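Local coordinates for protein (GYP1P) (Saccharomyces cerevisiae, PDB 1FKM) that stimulates GTP hydrolysis by Ypt/Rab GTPases such as Ypt1 and Ypt7, its Rab-GAP (TBC) domain supplying an arginine finger and a glutamine finger in trans, at residues Q23-L26 / R27-S30; H195-P198 / G199-R202; N220-N224 / E225-F229; L372-A375 / F376-S380. All coordinates share one frame; numbering follows the deposited sequence. Where two conformers were deposited one is given.

Interaction 1 of 4, residues Q23-L26 / R27-S30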
loop_
_atom_site.group_PDB
_atom_site.type_symbol
_atom_site.label_atom_id
_atom_site.label_comp_id
_atom_site.label_asym_id
_atom_site.label_seq_id
_atom_site.Cartn_x
_atom_site.Cartn_y
_atom_site.Cartn_z
ATOM N N GLN A 23 -18.746 7.061 -8.362
ATOM C CA GLN A 23 -17.855 6.651 -7.277
ATOM C C GLN A 23 -18.504 5.655 -6.316
ATOM O O GLN A 23 -17.856 4.706 -5.860
ATOM C CB GLN A 23 -17.399 7.889 -6.495
ATOM C CG GLN A 23 -16.301 7.635 -5.473
ATOM C CD GLN A 23 -14.936 7.461 -6.112
ATOM O OE1 GLN A 23 -14.744 6.600 -6.970
ATOM N NE2 GLN A 23 -13.976 8.280 -5.693
ATOM N N GLN A 24 -19.777 5.882 -5.999
ATOM C CA GLN A 24 -20.506 4.997 -5.095
ATOM C C GLN A 24 -20.576 3.576 -5.630
ATOM O O GLN A 24 -20.245 2.620 -4.925
ATOM C CB GLN A 24 -21.932 5.507 -4.869
ATOM C CG GLN A 24 -22.048 6.707 -3.947
ATOM C CD GLN A 24 -23.492 7.006 -3.580
ATOM O OE1 GLN A 24 -24.201 6.146 -3.050
ATOM N NE2 GLN A 24 -23.938 8.227 -3.861
ATOM N N ASP A 25 -21.028 3.434 -6.872
ATOM C CA ASP A 25 -21.129 2.114 -7.476
ATOM C C ASP A 25 -19.755 1.460 -7.518
ATOM O O ASP A 25 -19.608 0.280 -7.209
ATOM C CB ASP A 25 -21.688 2.204 -8.900
ATOM C CG ASP A 25 -23.128 2.680 -8.939
ATOM O OD1 ASP A 25 -23.926 2.243 -8.082
ATOM O OD2 ASP A 25 -23.466 3.478 -9.837
ATOM N N LEU A 26 -18.744 2.240 -7.882
ATOM C CA LEU A 26 -17.383 1.719 -7.981
ATOM C C LEU A 26 -16.841 1.198 -6.644
ATOM O O LEU A 26 -16.259 0.115 -6.583
ATOM C CB LEU A 26 -16.456 2.804 -8.543
ATOM C CG LEU A 26 -15.012 2.382 -8.826
ATOM C CD1 LEU A 26 -14.998 1.240 -9.841
ATOM C CD2 LEU A 26 -14.217 3.587 -9.339
ATOM N N ARG A 27 -17.031 1.971 -5.580
ATOM C CA ARG A 27 -16.573 1.574 -4.251
ATOM C C ARG A 27 -17.278 0.298 -3.792
ATOM O O ARG A 27 -16.661 -0.601 -3.220
ATOM C CB ARG A 27 -16.863 2.676 -3.232
ATOM C CG ARG A 27 -15.988 3.907 -3.334
ATOM C CD ARG A 27 -16.326 4.885 -2.212
ATOM N NE ARG A 27 -16.295 4.229 -0.907
ATOM C CZ ARG A 27 -16.535 4.838 0.251
ATOM N NH1 ARG A 27 -16.828 6.131 0.279
ATOM N NH2 ARG A 27 -16.482 4.151 1.386
ATOM N N GLN A 28 -18.579 0.230 -4.043
ATOM C CA GLN A 28 -19.380 -0.920 -3.644
ATOM C C GLN A 28 -18.878 -2.244 -4.209
ATOM O O GLN A 28 -18.710 -3.216 -3.472
ATOM C CB GLN A 28 -20.836 -0.700 -4.064
ATOM C CG GLN A 28 -21.732 -1.907 -3.862
ATOM C CD GLN A 28 -23.157 -1.644 -4.302
ATOM O OE1 GLN A 28 -23.412 -1.327 -5.466
ATOM N NE2 GLN A 28 -24.097 -1.772 -3.371
ATOM N N ILE A 29 -18.639 -2.290 -5.514
ATOM C CA ILE A 29 -18.173 -3.517 -6.135
ATOM C C ILE A 29 -16.690 -3.779 -5.890
ATOM O O ILE A 29 -16.285 -4.929 -5.725
ATOM C CB ILE A 29 -18.454 -3.516 -7.666
ATOM C CG1 ILE A 29 -18.114 -4.887 -8.255
ATOM C CG2 ILE A 29 -17.649 -2.416 -8.354
ATOM C CD1 ILE A 29 -18.554 -5.066 -9.703
ATOM N N SER A 30 -15.887 -2.718 -5.845
ATOM C CA SER A 30 -14.446 -2.857 -5.635
ATOM C C SER A 30 -14.071 -3.432 -4.276
ATOM O O SER A 30 -13.007 -4.024 -4.130
ATOM C CB SER A 30 -13.742 -1.507 -5.810
ATOM O OG SER A 30 -13.857 -1.028 -7.140
HETATM O O HOH W 1 -21.783 -1.494 -7.699
#
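Ser30 grips Leu26 O twice. Its backbone N donates over 3.0 Å to Leu26 O, while its hydroxyl donates from Ser30 OG to the same Leu26 O over 2.7 Å; the two donors arrive from opposite faces of the carbonyl plane, the hydroxyl standing 38° out of it. The hydroxyl swings beside its own backbone N (chi1 -64°), which brings it back along the helix to the carbonyl one turn earlier. Serine suits this buried place because its only polar side-chain atom finds an acceptor without leaving the helix. With the hydroxyl gone, as in an alanine, Leu26 O would probably keep only the backbone N-H, and a small gap would open beside Leu26 CD1, which packs 3.7 Å from Ser30 OG. Further round the helix, Asp25 O takes the backbone bond from Ile29 N and a second from a water, 2.8 Å from Asp25 O, that also donates to Gln28 OE1 on the exposed face. Asp25 N, a donor of the first turn, is bonded to Asn22 OD1. Arg27 N bonds to Gln23 O at 2.9 Å, and Arg27 CG lies against the same carbonyl; Arg27 NE makes a weak bond to Ser259 O. Leu26 packs on Val42 and Leu45 of helix 39-46, and Ile29 on helix 4-15. The whole is an amphipathic alpha-helix with i to i+4 bonding, reinforced by a serine hydroxyl that bonds to the carbonyl four residues back.

Interaction 2 of 4, residues H195-P198 / G199-R202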
loop_
_atom_site.group_PDB
_atom_site.type_symbol
_atom_site.label_atom_id
_atom_site.label_comp_id
_atom_site.label_asym_id
_atom_site.label_seq_id
_atom_site.Cartn_x
_atom_site.Cartn_y
_atom_site.Cartn_z
ATOM N N HIS A 195 8.668 12.928 12.181
ATOM C CA HIS A 195 9.689 12.562 13.160
ATOM C C HIS A 195 9.102 12.067 14.481
ATOM O O HIS A 195 8.283 12.742 15.108
ATOM C CB HIS A 195 10.621 13.758 13.403
ATOM C CG HIS A 195 11.792 13.445 14.283
ATOM N ND1 HIS A 195 12.524 12.284 14.164
ATOM C CD2 HIS A 195 12.373 14.155 15.279
ATOM C CE1 HIS A 195 13.504 12.290 15.050
ATOM N NE2 HIS A 195 13.434 13.414 15.740
ATOM N N GLY A 196 9.538 10.879 14.901
ATOM C CA GLY A 196 9.041 10.284 16.130
ATOM C C GLY A 196 7.863 9.363 15.849
ATOM O O GLY A 196 7.395 8.642 16.732
ATOM N N GLN A 197 7.385 9.399 14.607
ATOM C CA GLN A 197 6.261 8.579 14.164
ATOM C C GLN A 197 5.180 8.419 15.228
ATOM O O GLN A 197 4.798 7.302 15.590
ATOM C CB GLN A 197 6.771 7.208 13.690
ATOM C CG GLN A 197 7.681 7.324 12.472
ATOM C CD GLN A 197 8.020 5.990 11.837
ATOM O OE1 GLN A 197 9.017 5.352 12.186
ATOM N NE2 GLN A 197 7.184 5.559 10.896
ATOM N N PRO A 198 4.662 9.547 15.739
ATOM C CA PRO A 198 3.618 9.521 16.763
ATOM C C PRO A 198 2.385 8.750 16.302
ATOM O O PRO A 198 1.701 8.123 17.106
ATOM C CB PRO A 198 3.337 11.003 17.002
ATOM C CG PRO A 198 3.632 11.619 15.673
ATOM C CD PRO A 198 4.921 10.928 15.293
ATOM N N GLY A 199 2.113 8.789 14.999
ATOM C CA GLY A 199 0.961 8.083 14.469
ATOM C C GLY A 199 1.055 6.576 14.625
ATOM O O GLY A 199 0.058 5.913 14.897
ATOM N N ILE A 200 2.251 6.028 14.440
ATOM C CA ILE A 200 2.455 4.593 14.573
ATOM C C ILE A 200 2.345 4.173 16.037
ATOM O O ILE A 200 1.727 3.152 16.350
ATOM C CB ILE A 200 3.837 4.156 14.048
ATOM C CG1 ILE A 200 3.983 4.505 12.562
ATOM C CG2 ILE A 200 4.021 2.650 14.279
ATOM C CD1 ILE A 200 2.932 3.900 11.664
ATOM N N LEU A 201 2.950 4.953 16.934
ATOM C CA LEU A 201 2.889 4.636 18.359
ATOM C C LEU A 201 1.442 4.655 18.838
ATOM O O LEU A 201 1.042 3.836 19.668
ATOM C CB LEU A 201 3.732 5.627 19.174
ATOM C CG LEU A 201 5.247 5.539 18.948
ATOM C CD1 LEU A 201 5.969 6.622 19.750
ATOM C CD2 LEU A 201 5.739 4.158 19.363
ATOM N N ARG A 202 0.653 5.585 18.306
ATOM C CA ARG A 202 -0.757 5.686 18.674
ATOM C C ARG A 202 -1.520 4.470 18.139
ATOM O O ARG A 202 -2.419 3.952 18.796
ATOM C CB ARG A 202 -1.356 6.971 18.098
ATOM C CG ARG A 202 -2.794 7.233 18.508
ATOM C CD ARG A 202 -3.299 8.543 17.921
ATOM N NE ARG A 202 -3.306 8.520 16.459
ATOM C CZ ARG A 202 -2.554 9.304 15.689
ATOM N NH1 ARG A 202 -1.724 10.184 16.239
ATOM N NH2 ARG A 202 -2.632 9.207 14.369
#
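Gln197 and Ile200 lie side by side and point the same way, the glutamine amide NE2 passing 3.8 Å from Ile200 CG1. Both first branches stand beside their backbone N: Gln197 CG at chi1 -64° and Ile200 CG1 at chi1 -60°. Gln197 CB is 4.0 Å from Ile200 CG1. Beyond CG the glutamine chain is extended, which carries its amide on to Asn238 OD1 and Asn192 O, to both of which NE2 donates. A glutamine is apt here: its CB and amide nitrogen flank Ile200 CG1 while the same NE2 serves two acceptors. Ile200 rests in turn on Phe234 and Met237 of helix 230-238, where a branched apolar side chain fits the buried face. Leu201 turns back over the start of the helix and sets CD1 3.9 Å from Gly196 O. Arg202 takes the other course, with CG anti to its backbone N (chi1 -176°) and a bend at chi3; this folds the guanidinium back toward the first turn, where NH1 forms a salt bridge with Asp191. Gly196 has a positive phi, at which a CB would press against the carbonyl of the preceding residue. Gln197 O accepts from Leu201 N at 3.3 Å and weakly from Ile200 N, and Pro198 O takes Arg202 N at 3.0 Å. Proline suits the first turn, since its missing N-H is not needed there. With Gln197 as N-cap, this is the start of an alpha-helix in the TBC domain, the Gln197 side chain about 7 Å from that of the glutamine finger, Gln131.

Interaction 3 of 4, residues N220-N224 / E225-F229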
loop_
_atom_site.group_PDB
_atom_site.type_symbol
_atom_site.label_atom_id
_atom_site.label_comp_id
_atom_site.label_asym_id
_atom_site.label_seq_id
_atom_site.Cartn_x
_atom_site.Cartn_y
_atom_site.Cartn_z
ATOM N N ASN A 220 -3.307 -10.930 28.538
ATOM C CA ASN A 220 -2.676 -11.324 29.794
ATOM C C ASN A 220 -1.500 -12.270 29.551
ATOM O O ASN A 220 -0.496 -12.215 30.262
ATOM C CB ASN A 220 -3.705 -11.990 30.717
ATOM C CG ASN A 220 -4.790 -11.026 31.184
ATOM O OD1 ASN A 220 -5.850 -11.445 31.648
ATOM N ND2 ASN A 220 -4.522 -9.729 31.070
ATOM N N HIS A 221 -1.616 -13.138 28.551
ATOM C CA HIS A 221 -0.526 -14.061 28.248
ATOM C C HIS A 221 0.696 -13.264 27.801
ATOM O O HIS A 221 1.821 -13.561 28.199
ATOM C CB HIS A 221 -0.928 -15.043 27.147
ATOM C CG HIS A 221 0.163 -15.995 26.758
ATOM N ND1 HIS A 221 0.588 -17.019 27.577
ATOM C CD2 HIS A 221 0.922 -16.068 25.640
ATOM C CE1 HIS A 221 1.561 -17.683 26.979
ATOM N NE2 HIS A 221 1.783 -17.127 25.802
ATOM N N PHE A 222 0.469 -12.254 26.964
ATOM C CA PHE A 222 1.553 -11.410 26.480
ATOM C C PHE A 222 2.254 -10.749 27.664
ATOM O O PHE A 222 3.480 -10.682 27.713
ATOM C CB PHE A 222 1.017 -10.326 25.539
ATOM C CG PHE A 222 0.773 -10.796 24.124
ATOM C CD1 PHE A 222 1.040 -12.105 23.744
ATOM C CD2 PHE A 222 0.295 -9.904 23.164
ATOM C CE1 PHE A 222 0.835 -12.522 22.427
ATOM C CE2 PHE A 222 0.089 -10.311 21.846
ATOM C CZ PHE A 222 0.360 -11.618 21.479
ATOM N N GLN A 223 1.471 -10.247 28.612
ATOM C CA GLN A 223 2.047 -9.606 29.787
ATOM C C GLN A 223 2.929 -10.581 30.557
ATOM O O GLN A 223 4.052 -10.251 30.926
ATOM C CB GLN A 223 0.950 -9.066 30.708
ATOM C CG GLN A 223 0.360 -7.738 30.266
ATOM C CD GLN A 223 1.411 -6.646 30.133
ATOM O OE1 GLN A 223 2.236 -6.666 29.217
ATOM N NE2 GLN A 223 1.389 -5.688 31.055
ATOM N N ASN A 224 2.423 -11.785 30.794
ATOM C CA ASN A 224 3.188 -12.784 31.527
ATOM C C ASN A 224 4.468 -13.183 30.800
ATOM O O ASN A 224 5.476 -13.486 31.440
ATOM C CB ASN A 224 2.333 -14.026 31.795
ATOM C CG ASN A 224 1.371 -13.835 32.957
ATOM O OD1 ASN A 224 0.463 -13.004 32.904
ATOM N ND2 ASN A 224 1.574 -14.603 34.019
ATOM N N GLU A 225 4.432 -13.172 29.470
ATOM C CA GLU A 225 5.598 -13.542 28.670
ATOM C C GLU A 225 6.404 -12.323 28.229
ATOM O O GLU A 225 7.337 -12.440 27.433
ATOM C CB GLU A 225 5.164 -14.333 27.431
ATOM C CG GLU A 225 4.513 -15.673 27.735
ATOM C CD GLU A 225 5.409 -16.581 28.562
ATOM O OE1 GLU A 225 6.609 -16.693 28.231
ATOM O OE2 GLU A 225 4.910 -17.189 29.535
ATOM N N HIS A 226 6.037 -11.164 28.770
ATOM C CA HIS A 226 6.655 -9.878 28.456
ATOM C C HIS A 226 6.741 -9.573 26.958
ATOM O O HIS A 226 7.759 -9.084 26.461
ATOM C CB HIS A 226 8.039 -9.720 29.123
ATOM C CG HIS A 226 9.042 -10.766 28.744
ATOM N ND1 HIS A 226 9.023 -12.041 29.267
ATOM C CD2 HIS A 226 10.104 -10.719 27.906
ATOM C CE1 HIS A 226 10.032 -12.734 28.770
ATOM N NE2 HIS A 226 10.703 -11.955 27.940
ATOM N N VAL A 227 5.655 -9.861 26.247
ATOM C CA VAL A 227 5.570 -9.586 24.819
ATOM C C VAL A 227 4.946 -8.196 24.708
ATOM O O VAL A 227 3.839 -7.971 25.187
ATOM C CB VAL A 227 4.663 -10.602 24.081
ATOM C CG1 VAL A 227 4.379 -10.112 22.655
ATOM C CG2 VAL A 227 5.340 -11.963 24.032
ATOM N N GLU A 228 5.666 -7.265 24.093
ATOM C CA GLU A 228 5.167 -5.904 23.923
ATOM C C GLU A 228 4.638 -5.771 22.500
ATOM O O GLU A 228 5.289 -6.197 21.563
ATOM C CB GLU A 228 6.298 -4.899 24.151
ATOM C CG GLU A 228 6.997 -5.050 25.494
ATOM C CD GLU A 228 8.072 -3.998 25.719
ATOM O OE1 GLU A 228 8.217 -3.090 24.872
ATOM O OE2 GLU A 228 8.772 -4.078 26.751
ATOM N N PHE A 229 3.460 -5.182 22.332
ATOM C CA PHE A 229 2.909 -5.043 20.990
ATOM C C PHE A 229 3.867 -4.380 20.004
ATOM O O PHE A 229 3.915 -4.752 18.838
ATOM C CB PHE A 229 1.579 -4.287 21.034
ATOM C CG PHE A 229 0.417 -5.149 21.456
ATOM C CD1 PHE A 229 0.268 -5.537 22.785
ATOM C CD2 PHE A 229 -0.504 -5.605 20.515
ATOM C CE1 PHE A 229 -0.785 -6.372 23.175
ATOM C CE2 PHE A 229 -1.561 -6.440 20.891
ATOM C CZ PHE A 229 -1.701 -6.825 22.225
HETATM O O HOH W 2 1.882 -6.521 26.272
#
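Phe222 O receives Val227 N over a bond of only 2.7 Å, the 6-to-1 link of a Schellman motif that closes helix 216-224. Its companion runs from His226 N to Gln223 O at 3.1 Å, with the donor well above the carbonyl plane. His226 takes the positive phi that turns the chain, a position most often held by glycine. The turn lays Val227 over Phe222: CG1 sits above the centre of the ring, 4.0 Å from its centroid, in a CH-pi contact. Phe222 CG stands beside its backbone N (chi1 -81°), which directs the ring toward the returning chain. There its edge meets the face of Phe229 in an offset edge-to-face pair, centroids 5.4 Å apart and planes at 68°. A flat apolar ring suits this buried place because its face and edge serve different partners. Shrinking Phe222 to an alanine is likely to leave a gap beneath the Val227 methyl and to take the edge contact from Phe229, which is then freer to turn. Phe229 also packs on Val204, Leu207 and Val211 of helix 198-214, while Thr351 touches Phe222. Water donates to both Gln223 OE1 and Val227 O, bridging the exposed side. On another flank His221, whose NE2 is bonded to Met346 O, offers a ring face to Glu225, with Glu225 CG 3.6 Å from His221 NE2.

Interaction 4 of 4, residues L372-A375 / F376-S380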
loop_
_atom_site.group_PDB
_atom_site.type_symbol
_atom_site.label_atom_id
_atom_site.label_comp_id
_atom_site.label_asym_id
_atom_site.label_seq_id
_atom_site.Cartn_x
_atom_site.Cartn_y
_atom_site.Cartn_z
ATOM N N LEU A 372 -10.664 -9.467 5.973
ATOM C CA LEU A 372 -11.197 -8.137 5.719
ATOM C C LEU A 372 -12.652 -8.014 6.165
ATOM O O LEU A 372 -13.032 -7.028 6.789
ATOM C CB LEU A 372 -11.070 -7.807 4.228
ATOM C CG LEU A 372 -9.629 -7.681 3.715
ATOM C CD1 LEU A 372 -9.621 -7.667 2.185
ATOM C CD2 LEU A 372 -8.988 -6.409 4.283
ATOM N N SER A 373 -13.459 -9.021 5.838
ATOM C CA SER A 373 -14.870 -9.023 6.212
ATOM C C SER A 373 -15.022 -8.951 7.730
ATOM O O SER A 373 -15.869 -8.220 8.250
ATOM C CB SER A 373 -15.553 -10.289 5.684
ATOM O OG SER A 373 -16.924 -10.313 6.037
ATOM N N GLU A 374 -14.194 -9.713 8.436
ATOM C CA GLU A 374 -14.226 -9.741 9.892
ATOM C C GLU A 374 -13.844 -8.372 10.456
ATOM O O GLU A 374 -14.533 -7.827 11.322
ATOM C CB GLU A 374 -13.272 -10.825 10.411
ATOM C CG GLU A 374 -13.219 -10.950 11.924
ATOM C CD GLU A 374 -12.551 -12.242 12.376
ATOM O OE1 GLU A 374 -11.435 -12.533 11.896
ATOM O OE2 GLU A 374 -13.141 -12.963 13.214
ATOM N N ALA A 375 -12.751 -7.805 9.958
ATOM C CA ALA A 375 -12.316 -6.491 10.421
ATOM C C ALA A 375 -13.407 -5.450 10.181
ATOM O O ALA A 375 -13.577 -4.522 10.976
ATOM C CB ALA A 375 -11.025 -6.069 9.696
ATOM N N PHE A 376 -14.128 -5.582 9.073
ATOM C CA PHE A 376 -15.194 -4.629 8.766
ATOM C C PHE A 376 -16.318 -4.717 9.792
ATOM O O PHE A 376 -16.839 -3.700 10.251
ATOM C CB PHE A 376 -15.776 -4.877 7.375
ATOM C CG PHE A 376 -16.926 -3.964 7.041
ATOM C CD1 PHE A 376 -16.707 -2.613 6.775
ATOM C CD2 PHE A 376 -18.235 -4.441 7.054
ATOM C CE1 PHE A 376 -17.771 -1.749 6.530
ATOM C CE2 PHE A 376 -19.309 -3.583 6.810
ATOM C CZ PHE A 376 -19.074 -2.232 6.548
ATOM N N ILE A 377 -16.701 -5.939 10.136
ATOM C CA ILE A 377 -17.755 -6.148 11.123
ATOM C C ILE A 377 -17.310 -5.607 12.479
ATOM O O ILE A 377 -18.079 -4.928 13.153
ATOM C CB ILE A 377 -18.109 -7.652 11.250
ATOM C CG1 ILE A 377 -18.860 -8.099 9.995
ATOM C CG2 ILE A 377 -18.939 -7.904 12.510
ATOM C CD1 ILE A 377 -18.977 -9.598 9.834
ATOM N N TRP A 378 -16.072 -5.894 12.879
ATOM C CA TRP A 378 -15.582 -5.412 14.171
ATOM C C TRP A 378 -15.592 -3.889 14.220
ATOM O O TRP A 378 -16.016 -3.281 15.214
ATOM C CB TRP A 378 -14.162 -5.925 14.437
ATOM C CG TRP A 378 -14.093 -7.398 14.661
ATOM C CD1 TRP A 378 -15.094 -8.310 14.462
ATOM C CD2 TRP A 378 -12.956 -8.142 15.107
ATOM N NE1 TRP A 378 -14.646 -9.576 14.757
ATOM C CE2 TRP A 378 -13.337 -9.502 15.155
ATOM C CE3 TRP A 378 -11.647 -7.791 15.472
ATOM C CZ2 TRP A 378 -12.455 -10.514 15.553
ATOM C CZ3 TRP A 378 -10.770 -8.801 15.870
ATOM C CH2 TRP A 378 -11.180 -10.142 15.906
ATOM N N GLN A 379 -15.122 -3.273 13.141
ATOM C CA GLN A 379 -15.093 -1.823 13.064
ATOM C C GLN A 379 -16.504 -1.239 13.128
ATOM O O GLN A 379 -16.731 -0.225 13.784
ATOM C CB GLN A 379 -14.408 -1.371 11.768
ATOM C CG GLN A 379 -14.591 0.113 11.465
ATOM C CD GLN A 379 -13.976 0.520 10.140
ATOM O OE1 GLN A 379 -12.812 0.901 10.081
ATOM N NE2 GLN A 379 -14.753 0.421 9.066
ATOM N N SER A 380 -17.446 -1.884 12.446
ATOM C CA SER A 380 -18.827 -1.408 12.424
ATOM C C SER A 380 -19.456 -1.469 13.812
ATOM O O SER A 380 -20.226 -0.588 14.193
ATOM C CB SER A 380 -19.659 -2.236 11.442
ATOM O OG SER A 380 -19.140 -2.141 10.126
HETATM O O HOH W 3 -15.806 -12.254 13.805
#
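Glu374 lays its aliphatic chain along Trp378, one helical turn on, and this is the close-packed part of the contact. Glu374 CG lies over one face of the indole toward its rim, 3.5 Å from Trp378 NE1. Further out, OE2 comes to 3.5 Å from Trp378 CZ2, with the carboxylate plane turned 51° from the ring. Two torsions bring the pair together: Glu374 CG is anti to its backbone N (chi1 180°), sending the chain forward along the helix, and Trp378 CG stands beside its own N (chi1 -68°), bringing the indole back. The same indole face also covers Glu374 O, which lies 3.2 Å from Trp378 CD1 and accepts the backbone bond from Trp378 N. Glutamate suits this place because its methylenes can lie against a ring while its charged end meets water: one water donates to Glu374 OE2 at 2.8 Å and accepts from Trp378 NE1, tying the two polar ends together.

The side carrying Ser373 and Ile377 is looser. Ile377 N bonds to Ser373 O, but Ile377 CD1, the end of the chain, stays 3.8 Å from Ser373 O and meets no ring of the two segments, and Ile377 itself is exposed.

Ala375 and Gln379 face inward on helix 365-382, the small alanine methyl allowing close approach to Val331 of helix 324-338. Gln379 reaches both Phe327 of that helix and Glu260 of helix 247-261, to which its NE2 donates. Leu372 packs on Thr256 and Tyr257, also of helix 247-261, so helix 365-382 rests against both.

In the fold
Along the chain the four contacts follow in series, from helix 23-30 near the start to helix 365-382 near the C-terminus. Interactions 2 and 3 both belong to the Rab-GAP (TBC) domain, at the beginning of helix 198-214 and the end of helix 216-224, centres 22 Å apart; Phe229 of interaction 3 packs back on helix 198-214. Interaction 2 is the one near the glutamine finger. Interactions 1 and 4, remote in sequence, have centres 18 Å apart, and helix 247-261 reaches partners in both. Interactions 1 and 3 are farthest apart, their centres separated by 41 Å. The contacts thus sample an all-helical GAP domain from its catalytic neighbourhood to its terminal helices.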